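Local coordinates for protein pngf-ii (PDB 4R4X) that probably acts as a peptide:N-glycosidase, hydrolysing the bond between N-linked glycans and the asparagine side chains of glycoproteins, at residues 90-102 and 110-122. Numbering follows the deposited sequence.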
loop_
_atom_site.group_PDB
_atom_site.type_symbol
_atom_site.label_atom_id
_atom_site.label_comp_id
_atom_site.label_asym_id
_atom_site.label_seq_id
_atom_site.Cartn_x
_atom_site.Cartn_y
_atom_site.Cartn_z
ATOM N N GLU A 90 47.541 -8.344 17.652
ATOM C CA GLU A 90 47.042 -9.673 17.959
ATOM C C GLU A 90 47.271 -10.600 16.777
ATOM O O GLU A 90 47.021 -10.235 15.616
ATOM C CB GLU A 90 45.571 -9.652 18.365
ATOM C CG GLU A 90 45.377 -9.004 19.722
ATOM C CD GLU A 90 43.940 -8.924 20.144
ATOM O OE1 GLU A 90 43.208 -9.937 20.025
ATOM O OE2 GLU A 90 43.552 -7.840 20.616
ATOM N N THR A 91 47.787 -11.780 17.089
ATOM C CA THR A 91 48.084 -12.807 16.105
ATOM C C THR A 91 47.641 -14.145 16.660
ATOM O O THR A 91 47.396 -14.315 17.876
ATOM C CB THR A 91 49.596 -12.874 15.721
ATOM O OG1 THR A 91 50.372 -13.280 16.845
ATOM C CG2 THR A 91 50.107 -11.531 15.241
ATOM N N GLY A 92 47.545 -15.116 15.769
ATOM C CA GLY A 92 47.188 -16.448 16.186
ATOM C C GLY A 92 47.082 -17.356 14.993
ATOM O O GLY A 92 47.654 -17.079 13.940
ATOM N N LYS A 93 46.357 -18.448 15.180
ATOM C CA LYS A 93 46.032 -19.347 14.089
ATOM C C LYS A 93 44.559 -19.711 14.081
ATOM O O LYS A 93 43.931 -19.858 15.142
ATOM C CB LYS A 93 46.873 -20.622 14.194
ATOM C CG LYS A 93 48.305 -20.474 13.772
ATOM C CD LYS A 93 49.015 -21.778 14.067
ATOM C CE LYS A 93 50.397 -21.864 13.468
ATOM N NZ LYS A 93 50.312 -22.445 12.096
ATOM N N ILE A 94 44.008 -19.849 12.870
ATOM C CA ILE A 94 42.683 -20.405 12.667
ATOM C C ILE A 94 42.820 -21.484 11.595
ATOM O O ILE A 94 43.365 -21.228 10.510
ATOM C CB ILE A 94 41.666 -19.327 12.238
ATOM C CG1 ILE A 94 41.459 -18.342 13.400
ATOM C CG2 ILE A 94 40.340 -19.958 11.797
ATOM C CD1 ILE A 94 40.593 -17.150 13.070
ATOM N N LEU A 95 42.354 -22.690 11.927
ATOM C CA LEU A 95 42.455 -23.848 11.040
ATOM C C LEU A 95 43.844 -24.071 10.502
ATOM O O LEU A 95 44.022 -24.492 9.350
ATOM C CB LEU A 95 41.478 -23.689 9.877
ATOM C CG LEU A 95 40.023 -23.531 10.316
ATOM C CD1 LEU A 95 39.171 -23.333 9.079
ATOM C CD2 LEU A 95 39.498 -24.705 11.156
ATOM N N GLY A 96 44.841 -23.772 11.327
ATOM C CA GLY A 96 46.220 -23.977 10.946
ATOM C C GLY A 96 46.865 -22.852 10.155
ATOM O O GLY A 96 48.037 -22.969 9.800
ATOM N N TYR A 97 46.111 -21.778 9.884
ATOM C CA TYR A 97 46.602 -20.603 9.140
ATOM C C TYR A 97 46.955 -19.433 10.060
ATOM O O TYR A 97 46.200 -19.104 10.974
ATOM C CB TYR A 97 45.542 -20.151 8.112
ATOM C CG TYR A 97 45.225 -21.228 7.099
ATOM C CD1 TYR A 97 46.152 -21.570 6.118
ATOM C CD2 TYR A 97 44.041 -21.948 7.158
ATOM C CE1 TYR A 97 45.894 -22.561 5.198
ATOM C CE2 TYR A 97 43.782 -22.961 6.238
ATOM C CZ TYR A 97 44.722 -23.258 5.268
ATOM O OH TYR A 97 44.487 -24.253 4.358
ATOM N N ASN A 98 48.086 -18.775 9.804
ATOM C CA ASN A 98 48.460 -17.603 10.589
ATOM C C ASN A 98 47.523 -16.436 10.307
ATOM O O ASN A 98 47.271 -16.130 9.143
ATOM C CB ASN A 98 49.875 -17.190 10.266
ATOM C CG ASN A 98 50.883 -18.228 10.705
ATOM O OD1 ASN A 98 50.860 -18.698 11.829
ATOM N ND2 ASN A 98 51.744 -18.621 9.796
ATOM N N VAL A 99 47.021 -15.807 11.369
ATOM C CA VAL A 99 46.070 -14.698 11.265
ATOM C C VAL A 99 46.543 -13.490 12.072
ATOM O O VAL A 99 47.250 -13.632 13.087
ATOM C CB VAL A 99 44.632 -15.089 11.703
ATOM C CG1 VAL A 99 44.036 -16.113 10.728
ATOM C CG2 VAL A 99 44.591 -15.638 13.125
ATOM N N LYS A 100 46.146 -12.318 11.580
ATOM C CA LYS A 100 46.316 -11.029 12.239
ATOM C C LYS A 100 44.930 -10.453 12.438
ATOM O O LYS A 100 44.017 -10.711 11.664
ATOM C CB LYS A 100 47.121 -10.066 11.368
ATOM C CG LYS A 100 48.589 -10.419 11.237
ATOM C CD LYS A 100 49.325 -9.585 10.195
ATOM C CE LYS A 100 49.377 -8.099 10.524
ATOM N NZ LYS A 100 49.926 -7.803 11.884
ATOM N N LYS A 101 44.763 -9.694 13.502
ATOM C CA LYS A 101 43.533 -9.024 13.754
ATOM C C LYS A 101 43.643 -7.555 13.436
ATOM O O LYS A 101 44.645 -6.908 13.764
ATOM C CB LYS A 101 43.135 -9.179 15.211
ATOM C CG LYS A 101 41.705 -8.756 15.461
ATOM C CD LYS A 101 41.377 -8.768 16.951
ATOM C CE LYS A 101 41.414 -7.379 17.551
ATOM N NZ LYS A 101 40.914 -7.385 18.943
ATOM N N ALA A 102 42.588 -7.029 12.821
ATOM C CA ALA A 102 42.424 -5.591 12.616
ATOM C C ALA A 102 41.009 -5.247 13.014
ATOM O O ALA A 102 40.145 -6.139 13.106
ATOM C CB ALA A 102 42.666 -5.222 11.177
ATOM N N THR A 110 31.376 -2.069 16.128
ATOM C CA THR A 110 32.773 -2.470 16.075
ATOM C C THR A 110 32.883 -3.880 15.525
ATOM O O THR A 110 32.209 -4.804 16.006
ATOM C CB THR A 110 33.390 -2.453 17.475
ATOM O OG1 THR A 110 33.297 -1.130 17.998
ATOM C CG2 THR A 110 34.862 -2.877 17.433
ATOM N N ILE A 111 33.719 -4.044 14.508
ATOM C CA ILE A 111 33.922 -5.354 13.892
ATOM C C ILE A 111 35.399 -5.705 13.873
ATOM O O ILE A 111 36.209 -5.009 13.247
ATOM C CB ILE A 111 33.384 -5.423 12.447
ATOM C CG1 ILE A 111 31.904 -5.016 12.394
ATOM C CG2 ILE A 111 33.575 -6.830 11.893
ATOM C CD1 ILE A 111 31.698 -3.586 11.942
ATOM N N GLU A 112 35.743 -6.790 14.564
ATOM C CA GLU A 112 37.100 -7.313 14.552
ATOM C C GLU A 112 37.218 -8.348 13.428
ATOM O O GLU A 112 36.366 -9.230 13.288
ATOM C CB GLU A 112 37.432 -7.962 15.886
ATOM C CG GLU A 112 37.205 -7.083 17.106
ATOM C CD GLU A 112 37.241 -7.906 18.384
ATOM O OE1 GLU A 112 36.166 -8.339 18.867
ATOM O OE2 GLU A 112 38.356 -8.155 18.873
ATOM N N VAL A 113 38.284 -8.226 12.647
ATOM C CA VAL A 113 38.525 -9.061 11.483
ATOM C C VAL A 113 39.887 -9.770 11.637
ATOM O O VAL A 113 40.921 -9.133 11.870
ATOM C CB VAL A 113 38.435 -8.194 10.214
ATOM C CG1 VAL A 113 38.736 -8.992 8.971
ATOM C CG2 VAL A 113 37.033 -7.582 10.121
ATOM N N TRP A 114 39.861 -11.099 11.571
ATOM C CA TRP A 114 41.068 -11.898 11.615
ATOM C C TRP A 114 41.301 -12.495 10.238
ATOM O O TRP A 114 40.420 -13.168 9.715
ATOM C CB TRP A 114 40.892 -13.030 12.588
ATOM C CG TRP A 114 40.822 -12.656 13.986
ATOM C CD1 TRP A 114 39.722 -12.303 14.685
ATOM C CD2 TRP A 114 41.911 -12.658 14.911
ATOM N NE1 TRP A 114 40.050 -12.074 16.008
ATOM C CE2 TRP A 114 41.394 -12.287 16.166
ATOM C CE3 TRP A 114 43.267 -12.945 14.799
ATOM C CZ2 TRP A 114 42.189 -12.198 17.309
ATOM C CZ3 TRP A 114 44.079 -12.840 15.951
ATOM C CH2 TRP A 114 43.522 -12.465 17.182
ATOM N N TYR A 115 42.479 -12.261 9.672
ATOM C CA TYR A 115 42.744 -12.631 8.279
ATOM C C TYR A 115 44.112 -13.254 8.114
ATOM O O TYR A 115 45.054 -12.922 8.848
ATOM C CB TYR A 115 42.624 -11.413 7.367
ATOM C CG TYR A 115 43.634 -10.302 7.675
ATOM C CD1 TYR A 115 43.366 -9.339 8.647
ATOM C CD2 TYR A 115 44.877 -10.246 7.030
ATOM C CE1 TYR A 115 44.281 -8.338 8.943
ATOM C CE2 TYR A 115 45.798 -9.248 7.320
ATOM C CZ TYR A 115 45.499 -8.297 8.271
ATOM O OH TYR A 115 46.407 -7.298 8.568
ATOM N N THR A 116 44.223 -14.147 7.132
ATOM C CA THR A 116 45.499 -14.731 6.759
ATOM C C THR A 116 45.940 -14.337 5.360
ATOM O O THR A 116 45.114 -14.137 4.459
ATOM C CB THR A 116 45.473 -16.282 6.808
ATOM O OG1 THR A 116 46.783 -16.794 6.538
ATOM C CG2 THR A 116 44.518 -16.857 5.794
ATOM N N ASN A 117 47.258 -14.272 5.165
ATOM C CA ASN A 117 47.796 -14.164 3.816
ATOM C C ASN A 117 48.597 -15.380 3.402
ATOM O O ASN A 117 49.267 -15.361 2.370
ATOM C CB ASN A 117 48.584 -12.877 3.668
ATOM C CG ASN A 117 47.662 -11.685 3.451
ATOM O OD1 ASN A 117 46.976 -11.602 2.436
ATOM N ND2 ASN A 117 47.607 -10.809 4.406
ATOM N N ASP A 118 48.422 -16.470 4.146
ATOM C CA ASP A 118 49.167 -17.710 3.920
ATOM C C ASP A 118 48.927 -18.303 2.522
ATOM O O ASP A 118 49.818 -18.933 1.949
ATOM C CB ASP A 118 48.794 -18.763 4.977
ATOM C CG ASP A 118 49.400 -18.480 6.385
ATOM O OD1 ASP A 118 49.879 -17.361 6.657
ATOM O OD2 ASP A 118 49.349 -19.403 7.233
ATOM N N LEU A 119 47.722 -18.130 1.990
ATOM C CA LEU A 119 47.329 -18.789 0.750
ATOM C C LEU A 119 47.383 -17.892 -0.483
ATOM O O LEU A 119 46.992 -18.329 -1.567
ATOM C CB LEU A 119 45.908 -19.364 0.880
ATOM C CG LEU A 119 45.668 -20.439 1.926
ATOM C CD1 LEU A 119 44.186 -20.725 2.095
ATOM C CD2 LEU A 119 46.409 -21.724 1.592
ATOM N N LYS A 120 47.843 -16.652 -0.342
ATOM C CA LYS A 120 47.944 -15.727 -1.489
ATOM C C LYS A 120 46.604 -15.628 -2.250
ATOM O O LYS A 120 46.563 -15.579 -3.490
ATOM C CB LYS A 120 49.081 -16.124 -2.440
ATOM C CG LYS A 120 50.456 -16.187 -1.781
ATOM C CD LYS A 120 50.814 -17.607 -1.358
ATOM C CE LYS A 120 52.007 -17.649 -0.405
ATOM N NZ LYS A 120 53.262 -17.155 -1.049
ATOM N N VAL A 121 45.517 -15.634 -1.475
ATOM C CA VAL A 121 44.182 -15.331 -1.960
ATOM C C VAL A 121 43.505 -14.494 -0.881
ATOM O O VAL A 121 43.956 -14.459 0.281
ATOM C CB VAL A 121 43.329 -16.571 -2.253
ATOM C CG1 VAL A 121 43.970 -17.462 -3.317
ATOM C CG2 VAL A 121 43.015 -17.347 -0.982
ATOM N N LYS A 122 42.452 -13.795 -1.286
ATOM C CA LYS A 122 41.687 -12.952 -0.381
ATOM C C LYS A 122 40.253 -13.445 -0.351
ATOM O O LYS A 122 39.870 -14.251 -1.170
ATOM C CB LYS A 122 41.757 -11.503 -0.831
ATOM C CG LYS A 122 43.160 -10.932 -0.704
ATOM C CD LYS A 122 43.269 -9.491 -1.164
ATOM C CE LYS A 122 44.701 -9.007 -0.942
ATOM N NZ LYS A 122 44.861 -7.600 -1.372
HETATM O O HOH W 1 49.380 -14.858 6.794
#
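Lys-101 and Trp-114 form a non-hydrogen-bonded pair in the antiparallel beta hairpin of strands 97-106 and 109-116, within the N-terminal domain; a type I' turn from Ile-94 to Tyr-97 links strand 97-106 back to strand 86-94. On either side of this pair, reciprocal backbone bonds join Lys-100 to Tyr-115 and Ala-102 to Val-113.

Apolar packing centres on the indole. Lys-101 CB sits over the six-membered ring of Trp-114, 3.5 Å from its centroid, in a CH-pi contact, while Val-99 CG2 reaches Trp-114 CE3 at 3.4 Å. The other sheet face pairs Lys-100 CB with one face of the Tyr-115 ring.

Charge pairing completes the path of Lys-101. With CG anti to the backbone N (chi1 -167°), the Lys-101 chain runs across the indole and delivers Lys-101 NZ to Glu-112 OE2 at 2.7 Å, on the anti lone pair. Glu-90 OE2 also takes Lys-101 NZ, at 3.2 Å, from above its carboxylate plane, so one ammonium bridges two acids.

Where strand 109-116 gives way to the type I turn from Asn-117 to Lys-120, side chains bond to the backbone of Asn-98. Asn-98 N donates to Asp-118 OD2 (2.9 Å). Thr-116 OG1 donates to Asn-98 O at 2.7 Å and, in an ST turn, accepts from Asp-118 N at 2.9 Å.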